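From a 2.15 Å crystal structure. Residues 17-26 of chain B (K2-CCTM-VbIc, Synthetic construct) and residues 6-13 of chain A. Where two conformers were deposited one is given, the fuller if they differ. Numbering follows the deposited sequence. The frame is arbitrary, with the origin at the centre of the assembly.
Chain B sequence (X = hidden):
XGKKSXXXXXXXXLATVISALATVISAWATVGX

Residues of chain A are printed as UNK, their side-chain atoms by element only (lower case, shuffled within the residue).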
# COMPACT_ATOMS: atom_id res chain seq x y z
N VAL B 17 -9.04 2.12 11.72
CA VAL B 17 -8.68 2.66 13.03
C VAL B 17 -7.33 3.37 12.95
O VAL B 17 -7.18 4.53 13.38
CB VAL B 17 -8.63 1.51 14.05
CG1 VAL B 17 -7.81 1.89 15.29
CG2 VAL B 17 -10.04 1.08 14.44
N ILE B 18 -6.35 2.71 12.33
CA ILE B 18 -5.02 3.29 12.25
C ILE B 18 -5.02 4.50 11.34
O ILE B 18 -4.30 5.47 11.58
CB ILE B 18 -3.99 2.23 11.82
CG1 ILE B 18 -3.97 1.08 12.83
CG2 ILE B 18 -2.60 2.82 11.74
CD1 ILE B 18 -3.77 1.54 14.26
N SER B 19 -5.82 4.48 10.27
CA SER B 19 -5.89 5.62 9.37
C SER B 19 -6.49 6.84 10.07
O SER B 19 -6.04 7.97 9.84
CB SER B 19 -6.68 5.25 8.12
OG SER B 19 -6.67 6.30 7.18
N ALA B 20 -7.49 6.64 10.93
CA ALA B 20 -8.03 7.77 11.69
C ALA B 20 -6.98 8.34 12.64
O ALA B 20 -6.84 9.57 12.77
CB ALA B 20 -9.28 7.34 12.45
N LEU B 21 -6.23 7.47 13.31
CA LEU B 21 -5.14 7.96 14.16
C LEU B 21 -4.08 8.69 13.35
O LEU B 21 -3.55 9.72 13.78
CB LEU B 21 -4.53 6.80 14.95
CG LEU B 21 -5.50 6.21 15.97
CD1 LEU B 21 -4.86 5.05 16.69
CD2 LEU B 21 -5.95 7.27 16.96
N ALA B 22 -3.73 8.15 12.17
CA ALA B 22 -2.77 8.80 11.28
C ALA B 22 -3.26 10.18 10.87
O ALA B 22 -2.47 11.12 10.77
CB ALA B 22 -2.51 7.93 10.05
N THR B 23 -4.56 10.31 10.62
CA THR B 23 -5.12 11.61 10.27
C THR B 23 -4.91 12.61 11.40
O THR B 23 -4.49 13.75 11.17
CB THR B 23 -6.62 11.47 9.97
OG1 THR B 23 -6.82 10.54 8.90
CG2 THR B 23 -7.22 12.81 9.58
N VAL B 24 -5.17 12.17 12.64
CA VAL B 24 -5.00 13.08 13.77
C VAL B 24 -3.53 13.47 13.95
O VAL B 24 -3.20 14.65 14.17
CB VAL B 24 -5.58 12.45 15.04
CG1 VAL B 24 -5.18 13.25 16.26
CG2 VAL B 24 -7.07 12.38 14.93
N ILE B 25 -2.62 12.51 13.83
CA ILE B 25 -1.21 12.82 14.04
C ILE B 25 -0.67 13.68 12.90
O ILE B 25 0.19 14.55 13.12
CB ILE B 25 -0.40 11.53 14.23
CG1 ILE B 25 -0.89 10.81 15.48
CG2 ILE B 25 1.09 11.83 14.34
CD1 ILE B 25 -0.21 9.49 15.75
N SER B 26 -1.16 13.48 11.68
CA SER B 26 -0.74 14.31 10.56
C SER B 26 -1.25 15.74 10.73
O SER B 26 -0.55 16.69 10.37
CB SER B 26 -1.22 13.72 9.24
OG SER B 26 -0.42 12.61 8.88
N UNK A 6 7.75 12.92 11.07
CA UNK A 6 8.28 11.56 10.97
C UNK A 6 7.37 10.56 11.68
O UNK A 6 7.13 9.46 11.17
c UNK A 6 9.69 11.51 11.53
N UNK A 7 6.88 10.92 12.86
CA UNK A 7 5.93 10.04 13.56
C UNK A 7 4.63 9.90 12.78
O UNK A 7 4.05 8.80 12.71
c UNK A 7 8.25 7.35 17.83
c UNK A 7 6.05 7.49 16.06
c UNK A 7 6.70 10.00 15.92
c UNK A 7 7.71 10.67 16.55
c UNK A 7 5.69 10.57 14.97
c UNK A 7 6.79 8.64 16.35
n UNK A 7 8.43 9.80 17.34
c UNK A 7 7.51 6.24 17.54
c UNK A 7 6.42 6.30 16.66
c UNK A 7 7.88 8.55 17.23
N UNK A 8 4.15 10.99 12.19
CA UNK A 8 2.96 10.90 11.34
C UNK A 8 3.20 9.95 10.18
O UNK A 8 2.31 9.18 9.80
c UNK A 8 2.57 12.29 10.83
N UNK A 9 4.41 9.98 9.62
CA UNK A 9 4.76 9.06 8.53
C UNK A 9 4.71 7.61 9.01
O UNK A 9 4.20 6.74 8.30
c UNK A 9 6.14 9.41 7.98
c UNK A 9 6.51 8.49 6.81
o UNK A 9 6.15 10.77 7.53
N UNK A 10 5.28 7.33 10.18
CA UNK A 10 5.25 5.97 10.72
C UNK A 10 3.80 5.48 10.86
O UNK A 10 3.46 4.36 10.48
c UNK A 10 6.00 5.89 12.06
c UNK A 10 5.84 4.51 12.68
c UNK A 10 7.46 6.22 11.87
N UNK A 11 2.93 6.33 11.41
CA UNK A 11 1.56 5.86 11.66
C UNK A 11 0.79 5.71 10.35
O UNK A 11 -0.01 4.77 10.18
c UNK A 11 -0.58 6.34 12.88
c UNK A 11 1.61 6.88 13.96
c UNK A 11 0.85 6.81 12.63
c UNK A 11 1.83 5.53 14.61
N UNK A 12 1.03 6.61 9.39
CA UNK A 12 0.41 6.49 8.08
C UNK A 12 0.87 5.23 7.35
O UNK A 12 0.07 4.53 6.72
o UNK A 12 0.18 7.64 5.95
c UNK A 12 0.72 7.74 7.26
N UNK A 13 2.17 4.92 7.43
CA UNK A 13 2.69 3.71 6.80
C UNK A 13 2.09 2.46 7.46
O UNK A 13 1.86 1.45 6.78
c UNK A 13 4.22 3.69 6.86

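Position 6 of chain A carries a single side-chain carbon, out of reach of the chain B stretch. One carbon alone is alanine, Ala A6, whose small methyl suits a buried helical site.

Position 7 has one carbon followed by fused five- and six-membered rings of eight carbons and one nitrogen, the indole of tryptophan. The end of Trp A7 leads away from chain B and lies on the surface, so the bulky rings stay out of the interface; its backbone C lies 4.3 Å from CG2 of Ile B25.

At position 8 a lone carbon points toward chain B. It lies 3.6 Å from OG of Ser B26 and 3.8 Å from CG2 of Ile B25. This is Ala A8, and its slight bulk lets the backbones come close: its CA is 5.1 Å from CA of Ser B26.

Position 9 bears a carbon carrying one oxygen and one carbon. A fork of this composition is threonine. Thr A9 points away from chain B, and its hydroxyl is hydrogen-bonded to a residue just beyond the stretch, which satisfies a polar group in a buried place.

Position 10 forks into two carbons, three in all and no heteroatom: valine. Val A10, apolar, suits a buried site out of reach of the chain B stretch.

Position 11 has four carbons, forked at the first, with one arm two carbons long. That is isoleucine, and Ile A11 is the knob of this contact, sitting among Ile B18, Leu B21, Ala B22 and Ile B25. Its CG2 lies 3.8 Å from CB of Ala B22 and 4.2 Å from CG2 of Ile B18, while its CG1 lies 3.7 Å from CD1 of Ile B25. The branched shape thus offers carbon to several neighbours at once.

Position 12 shows one carbon and then one oxygen, which is serine. CB of Ala B22 packs 3.8 Å from CA of Ser A12, and the hydroxyl finds its hydrogen bond elsewhere in the structure.

Position 13 has one carbon, directed away from chain B: Ala A13, its methyl needing little buried room.

The helices run nearly antiparallel, at 165°, with axes 8.4 Å apart at closest approach. No hydrogen bond crosses between the stretches. Contact rests on shape: Ile A11 fills a hole in chain B, Ile B25 packs on Ala A8, and small residues pair where Ala B22 meets Ser A12 and Ser B26 meets Ala A8.

Chain A 6-13: AWATVISA
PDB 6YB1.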